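Local atomic coordinates of CEP104 (Gallus gallus, PDB entry 5JO8), a protein that is a centriolar protein whose TOG domain, the part modelled here, probably binds tubulin or microtubules. Residues Thr128-Cys131 with Val132-Leu136; Val265-Lys268 with Thr269-Gly273. All blocks are in the same frame, centred on the assembly; numbering follows the deposited sequence.

Contact 1: Thr128-Cys131 with Val132-Leu136; sequences TSHC and VEKTL
With CG anti to the backbone N (chi1 174°) His-130 swings its ring out from the helix, and Lys-134, one turn on, bends at chi2 (-59°) and comes up against it. The lysine meets the imidazole with its methylene groups: CG of Lys-134 stands 3.7 Å from the centroid of the His-130 ring, 18° off the normal, a CH-pi contact over one face. Farther along the chain, CE of Lys-134 lies 3.6 Å from CE1 of His-130. The ammonium carries on past the ring, with NZ of Lys-134 5.2 Å from ND1 of His-130, so aliphatic carbon rather than charge does the touching.

Next door, Thr-135 folds its hydroxyl back on the preceding turn. Its OG1 donates to O of Cys-131 at 2.8 Å, while the backbone bond from N of Thr-135 to the same oxygen is stretched to 3.4 Å and weak. The shorter hydroxyl bond probably supplies much of the hold on that carbonyl; N of Thr-135 also bonds to O of Val-132 at 3.2 Å.

All of this lies on helix 125-142 of an all-helical TOG domain. His-130 and Lys-134 lean on Arg-85, Ile-88 and Arg-92 of helix 77-94, Cys-131 and Thr-135 pack against helix 100-121, and Val-132 and Leu-136 touch Val-173 of helix 173-177.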
ATOM      1  N   THR A 128      -0.800  13.663  -6.100  1.00 16.47           N
ATOM      2  CA  THR A 128      -1.391  12.639  -5.231  1.00 19.20           C
ATOM      3  C   THR A 128      -0.939  11.261  -5.684  1.00 18.48           C
ATOM      4  O   THR A 128      -0.573  10.405  -4.867  1.00 17.30           O
ATOM      5  CB  THR A 128      -2.911  12.680  -5.299  1.00 18.46           C
ATOM      6  OG1 THR A 128      -3.346  14.037  -5.146  1.00 19.65           O
ATOM      7  CG2 THR A 128      -3.532  11.817  -4.195  1.00 18.05           C
ATOM      8  N   SER A 129      -0.986  11.037  -6.993  0.61 16.50           N
ATOM      9  CA  SER A 129      -0.572   9.770  -7.580  0.61 17.99           C
ATOM     10  C   SER A 129       0.878   9.453  -7.243  0.61 19.55           C
ATOM     11  O   SER A 129       1.200   8.331  -6.843  0.61 19.40           O
ATOM     12  CB  SER A 129      -0.757   9.801  -9.097  0.61 20.01           C
ATOM     13  OG  SER A 129      -0.213   8.634  -9.684  0.61 20.88           O
ATOM     14  N   HIS A 130       1.754  10.438  -7.405  1.00 17.73           N
ATOM     15  CA  HIS A 130       3.156  10.284  -7.041  1.00 17.30           C
ATOM     16  C   HIS A 130       3.294   9.844  -5.572  1.00 18.66           C
ATOM     17  O   HIS A 130       4.068   8.929  -5.262  1.00 19.18           O
ATOM     18  CB  HIS A 130       3.902  11.600  -7.269  1.00 21.06           C
ATOM     19  CG  HIS A 130       5.322  11.578  -6.799  1.00 20.27           C
ATOM     20  ND1 HIS A 130       6.364  11.160  -7.603  1.00 23.88           N
ATOM     21  CD2 HIS A 130       5.876  11.926  -5.613  1.00 23.81           C
ATOM     22  CE1 HIS A 130       7.498  11.261  -6.932  1.00 22.83           C
ATOM     23  NE2 HIS A 130       7.228  11.717  -5.719  1.00 20.94           N
ATOM     24  N   CYS A 131       2.540  10.478  -4.673  1.00 18.49           N
ATOM     25  CA  CYS A 131       2.633  10.135  -3.246  1.00 15.91           C
ATOM     26  C   CYS A 131       2.292   8.675  -3.001  1.00 18.86           C
ATOM     27  O   CYS A 131       2.984   7.988  -2.240  1.00 19.91           O
ATOM     28  CB  CYS A 131       1.691  10.985  -2.396  1.00 16.93           C
ATOM     29  SG  CYS A 131       2.117  12.749  -2.367  1.00 19.38           S
ATOM     30  N   VAL A 132       1.207   8.225  -3.614  1.00 16.79           N
ATOM     31  CA  VAL A 132       0.753   6.844  -3.432  1.00 17.17           C
ATOM     32  C   VAL A 132       1.738   5.872  -4.084  1.00 17.58           C
ATOM     33  O   VAL A 132       2.149   4.892  -3.464  1.00 19.09           O
ATOM     34  CB  VAL A 132      -0.677   6.626  -3.961  1.00 17.01           C
ATOM     35  CG1 VAL A 132      -1.085   5.159  -3.796  1.00 20.22           C
ATOM     36  CG2 VAL A 132      -1.658   7.526  -3.227  1.00 19.31           C
ATOM     37  N   GLU A 133       2.143   6.135  -5.322  1.00 18.62           N
ATOM     38  CA  GLU A 133       3.014   5.201  -6.033  1.00 17.99           C
ATOM     39  C   GLU A 133       4.373   5.036  -5.361  1.00 21.27           C
ATOM     40  O   GLU A 133       4.947   3.953  -5.386  1.00 21.93           O
ATOM     41  CB  GLU A 133       3.214   5.637  -7.486  1.00 23.81           C
ATOM     42  CG  GLU A 133       1.956   5.597  -8.346  1.00 27.02           C
ATOM     43  CD  GLU A 133       1.495   4.178  -8.676  1.00 35.86           C
ATOM     44  OE1 GLU A 133       2.218   3.215  -8.357  1.00 41.54           O
ATOM     45  OE2 GLU A 133       0.407   4.031  -9.270  1.00 33.84           O
ATOM     46  N   LYS A 134       4.883   6.098  -4.747  1.00 18.15           N
ATOM     47  CA  LYS A 134       6.202   6.039  -4.130  1.00 18.90           C
ATOM     48  C   LYS A 134       6.202   5.373  -2.759  1.00 18.44           C
ATOM     49  O   LYS A 134       7.260   5.000  -2.254  1.00 21.96           O
ATOM     50  CB  LYS A 134       6.821   7.441  -4.023  1.00 20.70           C
ATOM     51  CG  LYS A 134       7.170   8.078  -5.364  1.00 22.29           C
ATOM     52  CD  LYS A 134       8.161   7.219  -6.126  1.00 30.58           C
ATOM     53  CE  LYS A 134       8.399   7.780  -7.520  1.00 37.29           C
ATOM     54  NZ  LYS A 134       9.349   6.946  -8.311  1.00 42.01           N
ATOM     55  N   THR A 135       5.030   5.255  -2.144  1.00 16.49           N
ATOM     56  CA  THR A 135       4.950   4.757  -0.774  1.00 16.31           C
ATOM     57  C   THR A 135       4.231   3.416  -0.620  1.00 17.78           C
ATOM     58  O   THR A 135       4.556   2.640   0.280  1.00 18.12           O
ATOM     59  CB  THR A 135       4.286   5.786   0.162  1.00 17.23           C
ATOM     60  OG1 THR A 135       2.938   6.025  -0.260  1.00 19.63           O
ATOM     61  CG2 THR A 135       5.067   7.093   0.131  1.00 18.38           C
ATOM     62  N   LEU A 136       3.256   3.151  -1.476  1.00 18.82           N
ATOM     63  CA  LEU A 136       2.491   1.909  -1.350  1.00 18.02           C
ATOM     64  C   LEU A 136       3.355   0.642  -1.369  1.00 19.71           C
ATOM     65  O   LEU A 136       3.102  -0.268  -0.573  1.00 18.89           O
ATOM     66  CB  LEU A 136       1.380   1.848  -2.406  1.00 18.78           C
ATOM     67  CG  LEU A 136       0.410   0.664  -2.301  1.00 21.75           C
ATOM     68  CD1 LEU A 136      -0.234   0.563  -0.910  1.00 21.74           C
ATOM     69  CD2 LEU A 136      -0.651   0.811  -3.380  1.00 25.43           C
TER

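Contact 2: Val265-Lys268 with Thr269-Gly273; sequences VLYK and TLFDG
Lys-268 and Asp-272, one helical turn apart, slant across each other. The extended lysine runs past the carboxylate, with CG of Lys-268 3.4 Å from OD2 of Asp-272, and the bend at chi4 (62°) sets where NZ lies. The ends form a long i to i+4 salt bridge along the helix, NZ of Lys-268 to OD2 of Asp-272 at 3.5 Å, weak as a hydrogen bond.

Tyr-267 is set differently. CE2 of Phe-271 comes to the edge of the tyrosine ring, near its plane, and lies 4.2 Å from CB of Tyr-267. Leu-270 adds a looser touch, its CD2 4.4 Å from CD1 of Tyr-267; with Leu-266 it also sets this C-terminal helix on helix 229-245.

One turn into the helix, Thr-269 turns its hydroxyl back to the i-4 carbonyl of Val-265, the first residue, OG1 lying beside its own backbone N (chi1 -61°). O of Val-265 then takes two bonds, from N of Thr-269 at 2.9 Å, nearly straight at 169°, and from OG1 of Thr-269 at 3.0 Å, the hydroxyl standing above the carbonyl plane. Replacing Thr-269 with a valine would probably leave the Val-265 carbonyl with the backbone bond alone and the first turn less firmly held.

Asp-272 has a stronger partner in Arg-262, which meets OD1 in a salt bridge. Shared between two basic residues, the carboxylate is likely to stay ionised, with the long Lys-268 bridge a weaker supplement.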
ATOM      1  N   VAL A 265      -8.279 -31.281  -3.945  1.00 41.75           N
ATOM      2  CA  VAL A 265      -9.273 -30.916  -2.936  1.00 37.35           C
ATOM      3  C   VAL A 265      -9.840 -29.508  -3.123  1.00 36.75           C
ATOM      4  O   VAL A 265     -11.023 -29.275  -2.874  1.00 35.64           O
ATOM      5  CB  VAL A 265      -8.727 -31.141  -1.507  1.00 44.91           C
ATOM      6  CG1 VAL A 265      -9.821 -30.928  -0.472  1.00 51.45           C
ATOM      7  CG2 VAL A 265      -8.152 -32.541  -1.381  1.00 46.91           C
ATOM      8  N   LEU A 266      -9.003 -28.580  -3.580  1.00 31.81           N
ATOM      9  CA  LEU A 266      -9.429 -27.196  -3.763  1.00 32.29           C
ATOM     10  C   LEU A 266     -10.631 -27.075  -4.686  1.00 31.59           C
ATOM     11  O   LEU A 266     -11.584 -26.360  -4.381  1.00 33.81           O
ATOM     12  CB  LEU A 266      -8.280 -26.345  -4.312  1.00 45.75           C
ATOM     13  CG  LEU A 266      -7.334 -25.697  -3.302  1.00 52.55           C
ATOM     14  CD1 LEU A 266      -6.176 -25.034  -4.027  1.00 47.81           C
ATOM     15  CD2 LEU A 266      -8.083 -24.689  -2.442  1.00 54.06           C
ATOM     16  N   TYR A 267     -10.582 -27.778  -5.818  1.00 34.63           N
ATOM     17  CA  TYR A 267     -11.641 -27.676  -6.821  1.00 30.57           C
ATOM     18  C   TYR A 267     -12.920 -28.385  -6.399  1.00 24.03           C
ATOM     19  O   TYR A 267     -14.025 -27.915  -6.684  1.00 28.69           O
ATOM     20  CB  TYR A 267     -11.140 -28.143  -8.194  1.00 29.00           C
ATOM     21  CG  TYR A 267     -10.015 -27.259  -8.673  1.00 29.73           C
ATOM     22  CD1 TYR A 267     -10.273 -26.136  -9.439  1.00 32.43           C
ATOM     23  CD2 TYR A 267      -8.703 -27.513  -8.302  1.00 44.21           C
ATOM     24  CE1 TYR A 267      -9.242 -25.305  -9.854  1.00 30.18           C
ATOM     25  CE2 TYR A 267      -7.671 -26.698  -8.708  1.00 44.96           C
ATOM     26  CZ  TYR A 267      -7.941 -25.594  -9.485  1.00 54.87           C
ATOM     27  OH  TYR A 267      -6.904 -24.780  -9.884  1.00 40.79           O
ATOM     28  N   LYS A 268     -12.769 -29.504  -5.692  1.00 29.72           N
ATOM     29  CA  LYS A 268     -13.907 -30.123  -5.033  1.00 38.26           C
ATOM     30  C   LYS A 268     -14.556 -29.097  -4.089  1.00 27.78           C
ATOM     31  O   LYS A 268     -15.756 -28.850  -4.160  1.00 26.90           O
ATOM     32  CB  LYS A 268     -13.466 -31.385  -4.285  1.00 35.69           C
ATOM     33  CG  LYS A 268     -14.593 -32.133  -3.605  1.00 35.58           C
ATOM     34  CD  LYS A 268     -14.079 -33.378  -2.896  1.00 42.44           C
ATOM     35  CE  LYS A 268     -15.094 -33.903  -1.894  1.00 50.65           C
ATOM     36  NZ  LYS A 268     -16.370 -34.310  -2.545  1.00 61.22           N
ATOM     37  N   THR A 269     -13.752 -28.458  -3.244  1.00 35.87           N
ATOM     38  CA  THR A 269     -14.265 -27.424  -2.344  1.00 34.58           C
ATOM     39  C   THR A 269     -14.930 -26.273  -3.109  1.00 25.01           C
ATOM     40  O   THR A 269     -16.018 -25.816  -2.757  1.00 27.66           O
ATOM     41  CB  THR A 269     -13.140 -26.868  -1.445  1.00 33.51           C
ATOM     42  OG1 THR A 269     -12.595 -27.925  -0.645  1.00 36.38           O
ATOM     43  CG2 THR A 269     -13.668 -25.766  -0.530  1.00 33.94           C
ATOM     44  N   LEU A 270     -14.265 -25.805  -4.162  1.00 25.75           N
ATOM     45  CA  LEU A 270     -14.769 -24.703  -4.969  1.00 30.30           C
ATOM     46  C   LEU A 270     -16.125 -25.035  -5.595  1.00 22.68           C
ATOM     47  O   LEU A 270     -17.107 -24.308  -5.406  1.00 26.87           O
ATOM     48  CB  LEU A 270     -13.753 -24.372  -6.071  1.00 27.39           C
ATOM     49  CG  LEU A 270     -13.641 -22.959  -6.644  1.00 49.65           C
ATOM     50  CD1 LEU A 270     -13.653 -21.907  -5.547  1.00 28.36           C
ATOM     51  CD2 LEU A 270     -12.357 -22.852  -7.453  1.00 33.15           C
ATOM     52  N   PHE A 271     -16.177 -26.133  -6.348  1.00 23.29           N
ATOM     53  CA  PHE A 271     -17.397 -26.478  -7.082  1.00 24.85           C
ATOM     54  C   PHE A 271     -18.542 -26.927  -6.160  1.00 27.11           C
ATOM     55  O   PHE A 271     -19.692 -26.527  -6.366  1.00 26.75           O
ATOM     56  CB  PHE A 271     -17.109 -27.495  -8.199  1.00 23.35           C
ATOM     57  CG  PHE A 271     -16.291 -26.929  -9.333  1.00 21.46           C
ATOM     58  CD1 PHE A 271     -16.763 -25.860 -10.076  1.00 26.94           C
ATOM     59  CD2 PHE A 271     -15.057 -27.466  -9.651  1.00 27.12           C
ATOM     60  CE1 PHE A 271     -16.012 -25.331 -11.115  1.00 26.49           C
ATOM     61  CE2 PHE A 271     -14.302 -26.947 -10.695  1.00 31.66           C
ATOM     62  CZ  PHE A 271     -14.779 -25.875 -11.422  1.00 25.46           C
ATOM     63  N   ASP A 272     -18.227 -27.711  -5.132  1.00 27.54           N
ATOM     64  CA  ASP A 272     -19.247 -28.062  -4.134  1.00 29.16           C
ATOM     65  C   ASP A 272     -19.778 -26.812  -3.451  1.00 29.28           C
ATOM     66  O   ASP A 272     -20.980 -26.692  -3.194  1.00 27.94           O
ATOM     67  CB  ASP A 272     -18.702 -29.017  -3.075  1.00 29.23           C
ATOM     68  CG  ASP A 272     -18.546 -30.426  -3.588  1.00 33.34           C
ATOM     69  OD1 ASP A 272     -19.126 -30.744  -4.651  1.00 36.83           O
ATOM     70  OD2 ASP A 272     -17.843 -31.210  -2.921  1.00 32.58           O
ATOM     71  N   GLY A 273     -18.871 -25.884  -3.152  1.00 28.56           N
ATOM     72  CA  GLY A 273     -19.243 -24.626  -2.537  1.00 27.36           C
ATOM     73  C   GLY A 273     -20.182 -23.842  -3.425  1.00 23.67           C
ATOM     74  O   GLY A 273     -21.159 -23.274  -2.948  1.00 27.25           O
TER
HETATM   75  O   HOH W   1     -18.348 -33.570  -3.701  1.00 40.59           O

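Going from the N terminus, the chain reaches contact 1 within helix 125-142 and contact 2 much later, in the last helix, 265-276. Each lies within one continuous helical stretch, so neither closes a loop; they follow in series and neither nest nor cross. Between them the chain runs through the helices from 148-163 to 247-253. The centres of contact 1 and contact 2 are about 39 Å apart, and the nearest atoms of contact 1 and contact 2 about 26 Å apart, with no touch. Contact 1 sits near the middle of the elongated helical array, beside helices 77-94, 100-121 and 173-177, whereas contact 2 lies at its C-terminal end, against helix 229-245.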